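PDB 5THE: piwi domain-containing protein from Vanderwaltozyma polyspora, which is the C-terminal lobe of a budding yeast Argonaute, which probably holds guide RNA and, through its Piwi domain, cleaves RNA targets paired to it. Local coordinates for residues L267-V273 / I284-S290; M340-V346 / T384-K390. The contacts are given in a common frame with arbitrary orientation. Numbering follows the deposited sequence.

Interaction 1 (L267-V273 / I284-S290); sequences LVLGSDV and IASLVGS
Residues 267-273 and 284-289 are extended antiparallel strands that form a beta hairpin. Their axes run at 163° and approach to 4.6 Å. The register pairs Leu-269 with Gly-289, Ser-271 with Leu-287 and Val-273 with Ala-285 as non-hydrogen-bonded pairs, CA-CA 4.3 to 4.4 Å. Gly-270 with Val-288 and Asp-272 with Ser-286 are hydrogen-bonded pairs.

Ser-290 loses the most surface. It has left the strand, yet its N donates to Val-268 O at 2.9 Å. With chi1 p, its OG accepts from Val-268 N at 3.0 Å, so the hydroxyl stands in for a backbone carbonyl and extends the ladder.

Gly-270 N donates to Val-288 O at 2.9 Å, and Val-288 N to Gly-270 O at 2.7 Å. A CB on Gly-270 would crowd Val-288 CG2.

Leu-287 is t, p. Its CD1 lies 4.0 Å from Leu-269 CB and 3.9 Å from Ser-271 CB.

At the other end, Ser-286 N donates to Asp-272 O at 2.9 Å, and Asp-272 N to Ser-286 O at 3.3 Å. Ser-286 OG is bonded to Ala-495 O. Helix 490-515 packs on the Asp-272 and Ser-286 face; helix 320-329 packs on the Leu-269 and Leu-287 face.

This is a hairpin of the RNase H-like Piwi sheet. Cohesion between the strands is mainly backbone hydrogen bonding. The Asp-272 carboxylate lies close to those of Asp-344 and Asp-496. Such a cluster of like charges is consistent with the metal-binding active site of slicing Argonautes.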
loop_
_atom_site.group_PDB
_atom_site.type_symbol
_atom_site.label_atom_id
_atom_site.label_comp_id
_atom_site.label_asym_id
_atom_site.label_seq_id
_atom_site.Cartn_x
_atom_site.Cartn_y
_atom_site.Cartn_z
ATOM N N LEU A 267 4.324 -11.511 -10.895
ATOM C CA LEU A 267 4.353 -11.326 -9.453
ATOM C C LEU A 267 4.956 -9.955 -9.176
ATOM O O LEU A 267 6.134 -9.717 -9.466
ATOM C CB LEU A 267 5.160 -12.435 -8.789
ATOM C CG LEU A 267 5.473 -12.190 -7.311
ATOM C CD1 LEU A 267 4.181 -12.148 -6.520
ATOM C CD2 LEU A 267 6.407 -13.247 -6.760
ATOM N N VAL A 268 4.144 -9.036 -8.663
ATOM C CA VAL A 268 4.583 -7.672 -8.390
ATOM C C VAL A 268 4.859 -7.576 -6.901
ATOM O O VAL A 268 3.984 -7.888 -6.085
ATOM C CB VAL A 268 3.540 -6.631 -8.833
ATOM C CG1 VAL A 268 4.013 -5.231 -8.478
ATOM C CG2 VAL A 268 3.264 -6.741 -10.346
ATOM N N LEU A 269 6.074 -7.151 -6.550
ATOM C CA LEU A 269 6.527 -7.061 -5.172
ATOM C C LEU A 269 6.818 -5.617 -4.799
ATOM O O LEU A 269 7.283 -4.829 -5.627
ATOM C CB LEU A 269 7.804 -7.866 -4.945
ATOM C CG LEU A 269 7.835 -9.344 -5.324
ATOM C CD1 LEU A 269 9.285 -9.766 -5.303
ATOM C CD2 LEU A 269 7.008 -10.144 -4.319
ATOM N N GLY A 270 6.591 -5.297 -3.538
ATOM C CA GLY A 270 7.025 -4.026 -2.984
ATOM C C GLY A 270 7.753 -4.251 -1.675
ATOM O O GLY A 270 7.325 -5.047 -0.844
ATOM N N SER A 271 8.873 -3.553 -1.509
ATOM C CA SER A 271 9.608 -3.624 -0.260
ATOM C C SER A 271 9.965 -2.229 0.230
ATOM O O SER A 271 10.069 -1.278 -0.545
ATOM C CB SER A 271 10.877 -4.475 -0.384
ATOM O OG SER A 271 11.787 -3.900 -1.282
ATOM N N ASP A 272 10.127 -2.124 1.543
ATOM C CA ASP A 272 10.509 -0.883 2.197
ATOM C C ASP A 272 11.322 -1.264 3.427
ATOM O O ASP A 272 11.226 -2.384 3.938
ATOM C CB ASP A 272 9.276 -0.023 2.573
ATOM C CG ASP A 272 9.641 1.333 3.168
ATOM O OD1 ASP A 272 10.495 2.042 2.607
ATOM O OD2 ASP A 272 9.021 1.724 4.176
ATOM N N VAL A 273 12.140 -0.326 3.873
ATOM C CA VAL A 273 12.851 -0.424 5.138
ATOM C C VAL A 273 12.588 0.853 5.914
ATOM O O VAL A 273 12.609 1.948 5.344
ATOM C CB VAL A 273 14.368 -0.621 4.938
ATOM C CG1 VAL A 273 15.055 -0.893 6.274
ATOM C CG2 VAL A 273 14.619 -1.750 3.994
ATOM N N ILE A 284 13.571 -2.217 10.217
ATOM C CA ILE A 284 12.476 -3.122 9.887
ATOM C C ILE A 284 12.282 -3.092 8.381
ATOM O O ILE A 284 12.206 -2.013 7.789
ATOM C CB ILE A 284 11.174 -2.727 10.611
ATOM C CG1 ILE A 284 11.382 -2.777 12.116
ATOM C CG2 ILE A 284 10.009 -3.640 10.185
ATOM C CD1 ILE A 284 10.185 -2.353 12.945
ATOM N N ALA A 285 12.208 -4.272 7.765
ATOM C CA ALA A 285 11.959 -4.412 6.339
ATOM C C ALA A 285 10.635 -5.129 6.125
ATOM O O ALA A 285 10.223 -5.949 6.949
ATOM C CB ALA A 285 13.084 -5.196 5.630
ATOM N N SER A 286 9.971 -4.805 5.020
ATOM C CA SER A 286 8.726 -5.451 4.646
ATOM C C SER A 286 8.784 -5.825 3.172
ATOM O O SER A 286 9.543 -5.252 2.393
ATOM C CB SER A 286 7.516 -4.552 4.923
ATOM O OG SER A 286 7.539 -3.440 4.052
ATOM N N LEU A 287 7.999 -6.830 2.805
ATOM C CA LEU A 287 7.896 -7.277 1.424
ATOM C C LEU A 287 6.452 -7.690 1.197
ATOM O O LEU A 287 5.976 -8.624 1.845
ATOM C CB LEU A 287 8.842 -8.453 1.133
ATOM C CG LEU A 287 8.752 -8.976 -0.302
ATOM C CD1 LEU A 287 9.301 -7.933 -1.279
ATOM C CD2 LEU A 287 9.446 -10.355 -0.493
ATOM N N VAL A 288 5.751 -6.984 0.303
ATOM C CA VAL A 288 4.385 -7.331 -0.062
ATOM C C VAL A 288 4.412 -7.879 -1.474
ATOM O O VAL A 288 5.332 -7.612 -2.253
ATOM C CB VAL A 288 3.407 -6.137 0.034
ATOM C CG1 VAL A 288 3.369 -5.567 1.461
ATOM C CG2 VAL A 288 3.794 -5.054 -0.968
ATOM N N GLY A 289 3.386 -8.657 -1.806
ATOM C CA GLY A 289 3.311 -9.225 -3.136
ATOM C C GLY A 289 1.898 -9.454 -3.627
ATOM O O GLY A 289 1.000 -9.773 -2.844
ATOM N N SER A 290 1.696 -9.278 -4.932
ATOM C CA SER A 290 0.424 -9.588 -5.556
ATOM C C SER A 290 0.261 -11.097 -5.680
ATOM O O SER A 290 1.211 -11.864 -5.498
ATOM C CB SER A 290 0.344 -8.940 -6.930
ATOM O OG SER A 290 1.331 -9.502 -7.782
#

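Interaction 2 (M340-V346 / T384-K390); sequences MYFRDGV and TCIATVK
Strands 340-344 and 384-389 run parallel, at 24°, with axes 4.6 Å apart. Met-340 pairs with Thr-384, Tyr-341 with Cys-385, Phe-342 with Ile-386 and Arg-343 with Ala-387.

The backbone ladder alternates. Tyr-341 N donates to Thr-384 O (2.7 Å), Ile-386 N to Tyr-341 O (2.8 Å), Arg-343 N to Ile-386 O (2.7 Å) and Thr-388 N to Arg-343 O (3.0 Å).

Asp-344 (chi1 t) is well supplied with donors. Its OD1 forms a salt bridge with Lys-390 NZ at 2.7 Å. Its OD2 accepts from Thr-388 OG1 at 3.1 Å and from a water at 2.7 Å. That water accepts from Lys-390 N and NZ, both at 3.0 Å. Arg-343 NH1 donates to Asp-344 O at 2.7 Å and Gly-345 O at 3.0 Å; its NH2 hydrogen-bonds to Glu-311 O and forms a salt bridge with Glu-358. Tyr-341 OH is hydrogen-bonded to Glu-358, and Thr-384 OG1 to Asp-459.

Phe-342 CD1 packs 3.9 Å from Ile-386 CB, and Tyr-341 CD2 lies 3.7 Å from Cys-385 SG.

The pair forms a beta-alpha-beta crossover through helix 351-373, which packs on the Tyr-341 and Cys-385 face. Helix 465-475 covers Phe-342 and Ile-386, with strands 264-274 and 452-459 flanking.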
loop_
_atom_site.group_PDB
_atom_site.type_symbol
_atom_site.label_atom_id
_atom_site.label_comp_id
_atom_site.label_asym_id
_atom_site.label_seq_id
_atom_site.Cartn_x
_atom_site.Cartn_y
_atom_site.Cartn_z
ATOM N N MET A 340 8.448 -8.681 -10.632
ATOM C CA MET A 340 8.688 -7.241 -10.656
ATOM C C MET A 340 8.871 -6.777 -9.219
ATOM O O MET A 340 7.947 -6.900 -8.409
ATOM C CB MET A 340 7.515 -6.518 -11.316
ATOM C CG MET A 340 7.661 -5.022 -11.432
ATOM S SD MET A 340 8.265 -4.554 -13.059
ATOM C CE MET A 340 7.109 -5.451 -14.104
ATOM N N TYR A 341 10.054 -6.239 -8.906
ATOM C CA TYR A 341 10.464 -5.951 -7.532
ATOM C C TYR A 341 10.635 -4.443 -7.336
ATOM O O TYR A 341 11.617 -3.850 -7.798
ATOM C CB TYR A 341 11.751 -6.707 -7.218
ATOM C CG TYR A 341 12.343 -6.407 -5.867
ATOM C CD1 TYR A 341 11.583 -6.535 -4.713
ATOM C CD2 TYR A 341 13.674 -6.013 -5.743
ATOM C CE1 TYR A 341 12.131 -6.259 -3.459
ATOM C CE2 TYR A 341 14.232 -5.740 -4.503
ATOM C CZ TYR A 341 13.459 -5.875 -3.364
ATOM O OH TYR A 341 14.008 -5.618 -2.127
ATOM N N PHE A 342 9.677 -3.820 -6.653
ATOM C CA PHE A 342 9.740 -2.384 -6.385
ATOM C C PHE A 342 10.402 -2.169 -5.038
ATOM O O PHE A 342 9.925 -2.681 -4.026
ATOM C CB PHE A 342 8.358 -1.739 -6.380
ATOM C CG PHE A 342 7.799 -1.519 -7.741
ATOM C CD1 PHE A 342 8.051 -0.337 -8.427
ATOM C CD2 PHE A 342 7.024 -2.488 -8.338
ATOM C CE1 PHE A 342 7.531 -0.129 -9.689
ATOM C CE2 PHE A 342 6.497 -2.280 -9.610
ATOM C CZ PHE A 342 6.761 -1.099 -10.280
ATOM N N ARG A 343 11.489 -1.410 -5.023
ATOM C CA ARG A 343 12.259 -1.211 -3.804
ATOM C C ARG A 343 12.158 0.247 -3.371
ATOM O O ARG A 343 12.571 1.148 -4.108
ATOM C CB ARG A 343 13.718 -1.606 -4.011
ATOM C CG ARG A 343 14.590 -1.269 -2.828
ATOM C CD ARG A 343 14.156 -1.981 -1.568
ATOM N NE ARG A 343 15.339 -2.261 -0.771
ATOM C CZ ARG A 343 15.792 -1.450 0.174
ATOM N NH1 ARG A 343 15.125 -0.339 0.452
ATOM N NH2 ARG A 343 16.893 -1.755 0.846
ATOM N N ASP A 344 11.618 0.474 -2.178
ATOM C CA ASP A 344 11.479 1.819 -1.630
ATOM C C ASP A 344 12.398 1.977 -0.426
ATOM O O ASP A 344 12.829 1.000 0.194
ATOM C CB ASP A 344 10.028 2.104 -1.212
ATOM C CG ASP A 344 9.786 3.564 -0.941
ATOM O OD1 ASP A 344 8.980 3.904 -0.058
ATOM O OD2 ASP A 344 10.419 4.388 -1.627
ATOM N N GLY A 345 12.660 3.225 -0.067
ATOM C CA GLY A 345 13.407 3.480 1.142
ATOM C C GLY A 345 14.866 3.172 0.908
ATOM O O GLY A 345 15.465 2.383 1.654
ATOM N N VAL A 346 15.442 3.760 -0.146
ATOM C CA VAL A 346 16.795 3.419 -0.572
ATOM C C VAL A 346 17.514 4.665 -1.080
ATOM O O VAL A 346 16.919 5.520 -1.742
ATOM C CB VAL A 346 16.788 2.308 -1.646
ATOM C CG1 VAL A 346 16.076 2.776 -2.914
ATOM C CG2 VAL A 346 18.206 1.853 -1.941
ATOM N N THR A 384 12.720 -8.077 -12.663
ATOM C CA THR A 384 12.970 -6.663 -12.917
ATOM C C THR A 384 12.939 -5.964 -11.568
ATOM O O THR A 384 12.016 -6.189 -10.777
ATOM C CB THR A 384 11.928 -6.049 -13.862
ATOM O OG1 THR A 384 11.994 -6.679 -15.149
ATOM C CG2 THR A 384 12.194 -4.534 -14.027
ATOM N N CYS A 385 13.933 -5.128 -11.296
ATOM C CA CYS A 385 13.955 -4.338 -10.070
ATOM C C CYS A 385 13.809 -2.847 -10.381
ATOM O O CYS A 385 14.529 -2.300 -11.227
ATOM C CB CYS A 385 15.241 -4.596 -9.277
ATOM S SG CYS A 385 15.430 -3.487 -7.869
ATOM N N ILE A 386 12.889 -2.187 -9.682
ATOM C CA ILE A 386 12.708 -0.747 -9.815
ATOM C C ILE A 386 12.784 -0.107 -8.440
ATOM O O ILE A 386 12.048 -0.490 -7.525
ATOM C CB ILE A 386 11.376 -0.383 -10.494
ATOM C CG1 ILE A 386 11.335 -0.975 -11.904
ATOM C CG2 ILE A 386 11.213 1.151 -10.527
ATOM C CD1 ILE A 386 10.059 -0.647 -12.662
ATOM N N ALA A 387 13.661 0.877 -8.298
ATOM C CA ALA A 387 13.776 1.616 -7.054
ATOM C C ALA A 387 13.027 2.935 -7.181
ATOM O O ALA A 387 13.047 3.577 -8.235
ATOM C CB ALA A 387 15.247 1.856 -6.699
ATOM N N THR A 388 12.373 3.333 -6.100
ATOM C CA THR A 388 11.624 4.578 -6.038
ATOM C C THR A 388 12.198 5.482 -4.960
ATOM O O THR A 388 12.520 5.026 -3.854
ATOM C CB THR A 388 10.136 4.314 -5.752
ATOM O OG1 THR A 388 10.007 3.558 -4.540
ATOM C CG2 THR A 388 9.507 3.522 -6.911
ATOM N N VAL A 389 12.335 6.764 -5.289
ATOM C CA VAL A 389 12.674 7.801 -4.317
ATOM C C VAL A 389 11.579 8.851 -4.430
ATOM O O VAL A 389 11.500 9.567 -5.439
ATOM C CB VAL A 389 14.062 8.412 -4.569
ATOM C CG1 VAL A 389 14.323 9.582 -3.626
ATOM C CG2 VAL A 389 15.154 7.348 -4.434
ATOM N N LYS A 390 10.712 8.938 -3.420
ATOM C CA LYS A 390 9.566 9.824 -3.578
ATOM C C LYS A 390 9.746 11.183 -2.916
ATOM O O LYS A 390 9.005 12.112 -3.250
ATOM C CB LYS A 390 8.278 9.156 -3.075
ATOM C CG LYS A 390 8.329 8.574 -1.697
ATOM C CD LYS A 390 6.969 7.987 -1.319
ATOM C CE LYS A 390 7.130 6.601 -0.750
ATOM N NZ LYS A 390 8.261 6.530 0.208
HETATM O O HOH W 1 10.910 6.989 -1.198
#

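Along the chain the hairpin of interaction 1 is complete before the strands of interaction 2 begin. Their centres are 9 Å apart in one mixed sheet of the Piwi domain. Strands 264-274 and 339-344 are parallel neighbours there and join the hairpin to the crossover. Leu-269 N to Met-340 O at 2.7 Å and Leu-267 O to Met-340 N at 2.8 Å are probable hydrogen bonds. This neighbourhood in the sheet brings Asp-272 and Asp-344 together, with Asp-496 close by. As in RNase H-like nucleases, these carboxylates probably contribute to the catalytic centre. Interaction 2 lies nearer the bound RNA, about 7 Å at the nearest atoms against about 13 Å.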